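Protein FkbI (Streptomyces hygroscopicus, PDB 1R2J) binds FAD and probably acts as an acyl-ACP dehydrogenase in making the methoxymalonyl extender unit of the polyketide immunosuppressant FK520. Local coordinates at residues 78-81 with 82-86; 61-64 with 65-68; 278-281 with 282-285. All coordinates share one frame; numbering follows the deposited sequence.

Contact 1: 78-81 with 82-86; sequences QGMA and AWTVQ
A82 N lies 3.0 Å from Q78 O and bonds to it, one turn further along the same helix. The side chain of Q78 leaves in another direction, where its OE1 accepts the backbone N of A107. G79 O holds W83 N at 3.0 Å, and CB of W83 also lies against G79 O. M80 O is gripped twice by T84. T84 OG1 stands 2.7 Å from M80 O and donates its proton to it; T84 N is 2.9 Å from M80 O. The two donors come from opposite faces of the carbonyl plane, and the hydroxyl lies 35° out of it. With OG1 beside its own backbone N (chi1 -60°), T84 turns the hydroxyl back over the preceding turn. OG1 also bonds to S221 OG, so this buried hydroxyl has partners on two helices. M80 packs on V109 and F111, which bind FAD, and its side chain is about 5 Å from the cofactor. A81 O accepts V85 N and touches CG2 of V85, which lies 3.2 Å from A81 O. This is a buried stretch of alpha-helix in the N-terminal domain of an acyl-CoA dehydrogenase fold, with a threonine hydroxyl bonded back to the i-4 carbonyl, beside the flavin site.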
ATOM      1  N   GLN A  78       2.105   1.026  -6.772  1.00 23.48           N
ATOM      2  CA  GLN A  78       2.481   1.903  -7.871  1.00 24.35           C
ATOM      3  C   GLN A  78       3.352   3.027  -7.339  1.00 24.70           C
ATOM      4  O   GLN A  78       4.459   3.265  -7.830  1.00 23.40           O
ATOM      5  CB  GLN A  78       1.241   2.529  -8.510  1.00 26.08           C
ATOM      6  CG  GLN A  78       0.700   1.816  -9.736  1.00 32.48           C
ATOM      7  CD  GLN A  78       1.707   1.751 -10.870  1.00 30.06           C
ATOM      8  OE1 GLN A  78       2.562   0.876 -10.894  1.00 35.74           O
ATOM      9  NE2 GLN A  78       1.614   2.688 -11.808  1.00 32.84           N
ATOM     10  N   GLY A  79       2.828   3.721  -6.332  1.00 24.13           N
ATOM     11  CA  GLY A  79       3.530   4.841  -5.738  1.00 23.52           C
ATOM     12  C   GLY A  79       4.862   4.482  -5.124  1.00 23.19           C
ATOM     13  O   GLY A  79       5.822   5.257  -5.204  1.00 22.69           O
ATOM     14  N   MET A  80       4.921   3.308  -4.504  1.00 23.84           N
ATOM     15  CA  MET A  80       6.144   2.850  -3.868  1.00 23.19           C
ATOM     16  C   MET A  80       7.198   2.538  -4.923  1.00 22.93           C
ATOM     17  O   MET A  80       8.369   2.850  -4.744  1.00 21.91           O
ATOM     18  CB  MET A  80       5.871   1.610  -3.012  1.00 23.73           C
ATOM     19  CG  MET A  80       7.091   1.132  -2.219  1.00 26.62           C
ATOM     20  SD  MET A  80       6.688   0.198  -0.713  1.00 32.63           S
ATOM     21  CE  MET A  80       6.208  -1.359  -1.395  1.00 28.49           C
ATOM     22  N   ALA A  81       6.776   1.918  -6.020  1.00 22.94           N
ATOM     23  CA  ALA A  81       7.700   1.584  -7.099  1.00 23.19           C
ATOM     24  C   ALA A  81       8.271   2.858  -7.708  1.00 24.00           C
ATOM     25  O   ALA A  81       9.480   2.958  -7.932  1.00 24.47           O
ATOM     26  CB  ALA A  81       6.985   0.778  -8.168  1.00 23.98           C
ATOM     27  N   ALA A  82       7.393   3.827  -7.968  1.00 23.86           N
ATOM     28  CA  ALA A  82       7.789   5.098  -8.560  1.00 24.25           C
ATOM     29  C   ALA A  82       8.786   5.822  -7.667  1.00 25.40           C
ATOM     30  O   ALA A  82       9.801   6.339  -8.140  1.00 23.32           O
ATOM     31  CB  ALA A  82       6.556   5.977  -8.790  1.00 23.36           C
ATOM     32  N   TRP A  83       8.475   5.863  -6.374  1.00 26.11           N
ATOM     33  CA  TRP A  83       9.330   6.509  -5.382  1.00 25.86           C
ATOM     34  C   TRP A  83      10.691   5.824  -5.318  1.00 26.18           C
ATOM     35  O   TRP A  83      11.728   6.481  -5.295  1.00 26.10           O
ATOM     36  CB  TRP A  83       8.661   6.456  -4.004  1.00 24.59           C
ATOM     37  CG  TRP A  83       9.564   6.864  -2.885  1.00 24.91           C
ATOM     38  CD1 TRP A  83      10.081   6.057  -1.911  1.00 25.15           C
ATOM     39  CD2 TRP A  83      10.075   8.176  -2.634  1.00 25.03           C
ATOM     40  NE1 TRP A  83      10.883   6.790  -1.069  1.00 24.60           N
ATOM     41  CE2 TRP A  83      10.896   8.093  -1.490  1.00 25.38           C
ATOM     42  CE3 TRP A  83       9.920   9.416  -3.268  1.00 27.10           C
ATOM     43  CZ2 TRP A  83      11.562   9.204  -0.962  1.00 27.65           C
ATOM     44  CZ3 TRP A  83      10.583  10.520  -2.745  1.00 28.40           C
ATOM     45  CH2 TRP A  83      11.393  10.405  -1.602  1.00 29.10           C
ATOM     46  N   THR A  84      10.677   4.498  -5.280  1.00 27.05           N
ATOM     47  CA  THR A  84      11.911   3.725  -5.225  1.00 28.10           C
ATOM     48  C   THR A  84      12.832   4.048  -6.410  1.00 29.81           C
ATOM     49  O   THR A  84      14.045   4.194  -6.245  1.00 30.02           O
ATOM     50  CB  THR A  84      11.602   2.211  -5.220  1.00 27.34           C
ATOM     51  OG1 THR A  84      10.792   1.895  -4.081  1.00 26.64           O
ATOM     52  CG2 THR A  84      12.888   1.398  -5.160  1.00 26.38           C
ATOM     53  N   VAL A  85      12.255   4.170  -7.601  1.00 30.22           N
ATOM     54  CA  VAL A  85      13.047   4.458  -8.787  1.00 33.95           C
ATOM     55  C   VAL A  85      13.553   5.894  -8.817  1.00 35.15           C
ATOM     56  O   VAL A  85      14.667   6.158  -9.256  1.00 36.75           O
ATOM     57  CB  VAL A  85      12.250   4.179 -10.085  1.00 34.27           C
ATOM     58  CG1 VAL A  85      13.092   4.505 -11.295  1.00 35.70           C
ATOM     59  CG2 VAL A  85      11.816   2.717 -10.127  1.00 34.07           C
ATOM     60  N   GLN A  86      12.748   6.827  -8.337  1.00 36.28           N
ATOM     61  CA  GLN A  86      13.186   8.205  -8.364  1.00 37.77           C
ATOM     62  C   GLN A  86      14.072   8.551  -7.163  1.00 37.99           C
ATOM     63  O   GLN A  86      14.657   9.632  -7.103  1.00 37.72           O
ATOM     64  CB  GLN A  86      11.965   9.122  -8.462  1.00 39.87           C
ATOM     65  CG  GLN A  86      11.432   9.639  -7.160  1.00 40.84           C
ATOM     66  CD  GLN A  86      12.086  10.937  -6.783  1.00 43.52           C
ATOM     67  OE1 GLN A  86      12.186  11.850  -7.602  1.00 45.78           O
ATOM     68  NE2 GLN A  86      12.543  11.033  -5.541  1.00 45.59           N
TER

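Contact 2: 61-64 with 65-68; sequences TAHV and GSLC
V64 O is gripped by two backbone amides in the last turn before C68. C68 N, 2.9 Å from V64 O, meets it almost head-on, with a C=O...N angle of 172°. L67 N is also 2.9 Å from V64 O but comes from above the carbonyl plane. The chain is leaving helix 54-67 here: the i+4 bond of C68 is joined by an i+3 bond of L67. C68 then serves as N-cap of the next helix, 69-88, in the N-terminal all-helical domain. One turn earlier G65 N bonds to T61 O at 2.9 Å. H63 O has the hydroxyl of S66 as its short partner, with S66 OG 2.5 Å from H63 O. That reach depends on chi1 of 76°, which sets OG between the backbone N and carbonyl carbon of S66. An alanine here would remove the hydroxyl and is likely to leave H63 O with weak amide bonds alone from this segment. H63 also packs on D5 and T9 of helix 5-12, while V64 faces L71 and M75 of helix 69-88. The imidazole leans forward along the helix, toward S66 and L67: S66 OG lies over one of its faces, 4.2 Å from H63 CD2, and L67 CD1 approaches obliquely, 3.8 Å from H63 CE1.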
ATOM      1  N   THR A  61      -5.540   9.312  -1.480  1.00 17.55           N
ATOM      2  CA  THR A  61      -5.315   7.906  -1.167  1.00 17.89           C
ATOM      3  C   THR A  61      -6.315   7.466  -0.097  1.00 18.59           C
ATOM      4  O   THR A  61      -6.848   6.359  -0.147  1.00 19.55           O
ATOM      5  CB  THR A  61      -3.865   7.684  -0.661  1.00 17.78           C
ATOM      6  OG1 THR A  61      -2.945   8.017  -1.707  1.00 15.77           O
ATOM      7  CG2 THR A  61      -3.641   6.226  -0.246  1.00 15.67           C
ATOM      8  N   ALA A  62      -6.570   8.354   0.859  1.00 18.42           N
ATOM      9  CA  ALA A  62      -7.521   8.080   1.930  1.00 20.04           C
ATOM     10  C   ALA A  62      -8.903   7.875   1.321  1.00 19.30           C
ATOM     11  O   ALA A  62      -9.615   6.941   1.677  1.00 20.93           O
ATOM     12  CB  ALA A  62      -7.551   9.251   2.928  1.00 17.19           C
ATOM     13  N   HIS A  63      -9.280   8.749   0.392  1.00 20.80           N
ATOM     14  CA  HIS A  63     -10.593   8.641  -0.240  1.00 20.35           C
ATOM     15  C   HIS A  63     -10.742   7.332  -1.018  1.00 20.51           C
ATOM     16  O   HIS A  63     -11.788   6.683  -0.959  1.00 20.43           O
ATOM     17  CB  HIS A  63     -10.844   9.833  -1.166  1.00 22.24           C
ATOM     18  CG  HIS A  63     -12.207   9.830  -1.781  1.00 23.38           C
ATOM     19  ND1 HIS A  63     -12.442   9.406  -3.072  1.00 24.15           N
ATOM     20  CD2 HIS A  63     -13.414  10.163  -1.267  1.00 22.25           C
ATOM     21  CE1 HIS A  63     -13.736   9.476  -3.327  1.00 22.28           C
ATOM     22  NE2 HIS A  63     -14.348   9.931  -2.248  1.00 25.24           N
ATOM     23  N   VAL A  64      -9.706   6.943  -1.752  1.00 18.94           N
ATOM     24  CA  VAL A  64      -9.769   5.690  -2.495  1.00 19.53           C
ATOM     25  C   VAL A  64      -9.865   4.542  -1.484  1.00 19.25           C
ATOM     26  O   VAL A  64     -10.602   3.579  -1.690  1.00 18.17           O
ATOM     27  CB  VAL A  64      -8.521   5.493  -3.385  1.00 19.46           C
ATOM     28  CG1 VAL A  64      -8.596   4.139  -4.098  1.00 17.30           C
ATOM     29  CG2 VAL A  64      -8.431   6.621  -4.395  1.00 18.75           C
ATOM     30  N   GLY A  65      -9.121   4.656  -0.387  1.00 18.82           N
ATOM     31  CA  GLY A  65      -9.173   3.624   0.633  1.00 18.80           C
ATOM     32  C   GLY A  65     -10.583   3.440   1.180  1.00 19.18           C
ATOM     33  O   GLY A  65     -11.007   2.320   1.470  1.00 17.20           O
ATOM     34  N   SER A  66     -11.316   4.544   1.312  1.00 18.30           N
ATOM     35  CA  SER A  66     -12.677   4.507   1.831  1.00 19.03           C
ATOM     36  C   SER A  66     -13.635   3.796   0.879  1.00 19.23           C
ATOM     37  O   SER A  66     -14.724   3.388   1.280  1.00 20.03           O
ATOM     38  CB  SER A  66     -13.185   5.929   2.090  1.00 18.66           C
ATOM     39  OG  SER A  66     -13.536   6.583   0.874  1.00 20.33           O
ATOM     40  N   LEU A  67     -13.223   3.652  -0.377  1.00 18.73           N
ATOM     41  CA  LEU A  67     -14.050   2.995  -1.393  1.00 20.04           C
ATOM     42  C   LEU A  67     -13.693   1.519  -1.570  1.00 20.42           C
ATOM     43  O   LEU A  67     -14.563   0.649  -1.545  1.00 20.28           O
ATOM     44  CB  LEU A  67     -13.889   3.709  -2.738  1.00 20.86           C
ATOM     45  CG  LEU A  67     -14.216   5.202  -2.784  1.00 19.79           C
ATOM     46  CD1 LEU A  67     -13.804   5.771  -4.141  1.00 19.99           C
ATOM     47  CD2 LEU A  67     -15.702   5.411  -2.532  1.00 20.72           C
ATOM     48  N   CYS A  68     -12.406   1.249  -1.763  1.00 20.44           N
ATOM     49  CA  CYS A  68     -11.919  -0.112  -1.952  1.00 19.14           C
ATOM     50  C   CYS A  68     -10.447  -0.147  -1.580  1.00 18.61           C
ATOM     51  O   CYS A  68      -9.636   0.551  -2.189  1.00 19.08           O
ATOM     52  CB  CYS A  68     -12.097  -0.537  -3.416  1.00 22.33           C
ATOM     53  SG  CYS A  68     -11.232  -2.059  -3.845  1.00 26.09           S
TER

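Contact 3: 278-281 with 282-285; sequences AARV and CEYA
R280 and E283 form a salt bridge between neighbouring turns of helix 262-287, on its outer side in the C-terminal domain. It is an i to i+3 contact within one continuous helix. The two side chains run side by side and point the same way. R280 meets the carboxylate side-on with two nitrogens, one to each oxygen. NE of R280 is 3.0 Å from OE2 of E283, and NH2 of R280 is 2.9 Å from OE1 of E283. Both bonds are nearly straight, and both oxygens lie close to the guanidinium plane. The two planes are 35° apart. OE2 is met from above the carboxylate plane, and OE1 on its syn side, also somewhat out of the plane. Bends at chi2 (-62°) and chi3 (89°) fold the R280 chain round to E283, whose own chain is extended beyond CG. CG of E283 lies against A279 O, at 3.1 Å. Beneath the pair, E283 N bonds to A279 O at 2.9 Å and Y284 N bonds to R280 O at 3.0 Å. The inner faces are apolar: C282 packs on A230, W231 and V234 of helix 219-248, and V281 on L302, A303 and V306 of helix 297-322. The arrangement is that of an amphipathic stretch of a helix in the C-terminal helical bundle of the acyl-CoA dehydrogenase fold, with an intrahelical ion pair on its outward side.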
ATOM      1  N   ALA A 278      -6.042   9.488  13.290  1.00 13.48           N
ATOM      2  CA  ALA A 278      -5.303   8.963  12.143  1.00 16.02           C
ATOM      3  C   ALA A 278      -4.992  10.064  11.121  1.00 17.02           C
ATOM      4  O   ALA A 278      -3.891  10.126  10.570  1.00 17.73           O
ATOM      5  CB  ALA A 278      -6.105   7.834  11.481  1.00 14.22           C
ATOM      6  N   ALA A 279      -5.960  10.938  10.871  1.00 16.99           N
ATOM      7  CA  ALA A 279      -5.757  12.022   9.915  1.00 16.06           C
ATOM      8  C   ALA A 279      -4.676  13.006  10.376  1.00 16.88           C
ATOM      9  O   ALA A 279      -3.799  13.392   9.598  1.00 15.54           O
ATOM     10  CB  ALA A 279      -7.073  12.760   9.677  1.00 17.46           C
ATOM     11  N   ARG A 280      -4.740  13.409  11.642  1.00 16.93           N
ATOM     12  CA  ARG A 280      -3.776  14.350  12.193  1.00 17.90           C
ATOM     13  C   ARG A 280      -2.351  13.825  12.074  1.00 17.68           C
ATOM     14  O   ARG A 280      -1.456  14.535  11.625  1.00 16.99           O
ATOM     15  CB  ARG A 280      -4.081  14.626  13.670  1.00 19.53           C
ATOM     16  CG  ARG A 280      -5.461  15.228  13.959  1.00 21.44           C
ATOM     17  CD  ARG A 280      -5.644  16.587  13.317  1.00 20.22           C
ATOM     18  NE  ARG A 280      -6.175  16.498  11.960  1.00 20.34           N
ATOM     19  CZ  ARG A 280      -7.453  16.283  11.662  1.00 20.45           C
ATOM     20  NH1 ARG A 280      -8.359  16.131  12.623  1.00 20.70           N
ATOM     21  NH2 ARG A 280      -7.829  16.236  10.395  1.00 20.99           N
ATOM     22  N   VAL A 281      -2.146  12.571  12.465  1.00 18.74           N
ATOM     23  CA  VAL A 281      -0.814  11.986  12.414  1.00 19.90           C
ATOM     24  C   VAL A 281      -0.322  11.841  10.973  1.00 17.95           C
ATOM     25  O   VAL A 281       0.873  12.000  10.695  1.00 16.40           O
ATOM     26  CB  VAL A 281      -0.787  10.621  13.166  1.00 21.89           C
ATOM     27  CG1 VAL A 281      -1.622   9.588  12.431  1.00 18.47           C
ATOM     28  CG2 VAL A 281       0.642  10.153  13.333  1.00 26.62           C
ATOM     29  N   CYS A 282      -1.242  11.565  10.051  1.00 18.52           N
ATOM     30  CA  CYS A 282      -0.879  11.417   8.638  1.00 19.40           C
ATOM     31  C   CYS A 282      -0.485  12.766   8.052  1.00 20.80           C
ATOM     32  O   CYS A 282       0.453  12.859   7.256  1.00 19.15           O
ATOM     33  CB  CYS A 282      -2.040  10.832   7.835  1.00 18.32           C
ATOM     34  SG  CYS A 282      -2.402   9.114   8.238  1.00 20.78           S
ATOM     35  N   GLU A 283      -1.207  13.807   8.460  1.00 20.74           N
ATOM     36  CA  GLU A 283      -0.940  15.161   7.999  1.00 21.45           C
ATOM     37  C   GLU A 283       0.440  15.628   8.472  1.00 21.36           C
ATOM     38  O   GLU A 283       1.200  16.235   7.713  1.00 20.75           O
ATOM     39  CB  GLU A 283      -2.022  16.107   8.531  1.00 22.85           C
ATOM     40  CG  GLU A 283      -3.391  15.898   7.889  1.00 21.93           C
ATOM     41  CD  GLU A 283      -4.509  16.482   8.722  1.00 24.11           C
ATOM     42  OE1 GLU A 283      -5.690  16.293   8.365  1.00 23.43           O
ATOM     43  OE2 GLU A 283      -4.208  17.128   9.744  1.00 23.29           O
ATOM     44  N   TYR A 284       0.749  15.341   9.732  1.00 19.97           N
ATOM     45  CA  TYR A 284       2.031  15.714  10.323  1.00 19.74           C
ATOM     46  C   TYR A 284       3.192  15.049   9.575  1.00 20.48           C
ATOM     47  O   TYR A 284       4.201  15.694   9.254  1.00 20.42           O
ATOM     48  CB  TYR A 284       2.056  15.289  11.793  1.00 21.92           C
ATOM     49  CG  TYR A 284       3.309  15.670  12.542  1.00 21.69           C
ATOM     50  CD1 TYR A 284       3.486  16.962  13.041  1.00 22.31           C
ATOM     51  CD2 TYR A 284       4.311  14.731  12.776  1.00 22.28           C
ATOM     52  CE1 TYR A 284       4.635  17.304  13.763  1.00 22.79           C
ATOM     53  CE2 TYR A 284       5.463  15.063  13.491  1.00 21.68           C
ATOM     54  CZ  TYR A 284       5.613  16.347  13.983  1.00 21.03           C
ATOM     55  OH  TYR A 284       6.740  16.664  14.702  1.00 23.70           O
ATOM     56  N   ALA A 285       3.055  13.756   9.301  1.00 18.36           N
ATOM     57  CA  ALA A 285       4.104  13.032   8.598  1.00 20.06           C
ATOM     58  C   ALA A 285       4.242  13.548   7.167  1.00 21.83           C
ATOM     59  O   ALA A 285       5.355  13.645   6.638  1.00 21.02           O
ATOM     60  CB  ALA A 285       3.799  11.540   8.590  1.00 20.43           C
TER

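All three contacts are short helical segments held by backbone bonds. Contacts 1 and 2 belong to successive helices of the N-terminal domain, 69-88 and 54-67, and both are largely buried. Contact 3 lies in the C-terminal domain and is only partly buried. Helix 219-248 is their common neighbour, since side chains of each contact pack on it. The chemistry follows the setting. In the two buried contacts a hydroxyl returns to a backbone carbonyl, mid-helix in contact 1 and near a helix end in contact 2. Contact 3 instead carries a charged pair outside and apolar groups inside. Contact 1 alone lies beside the flavin; the side chain of C68 in contact 2 is about 12 Å from it.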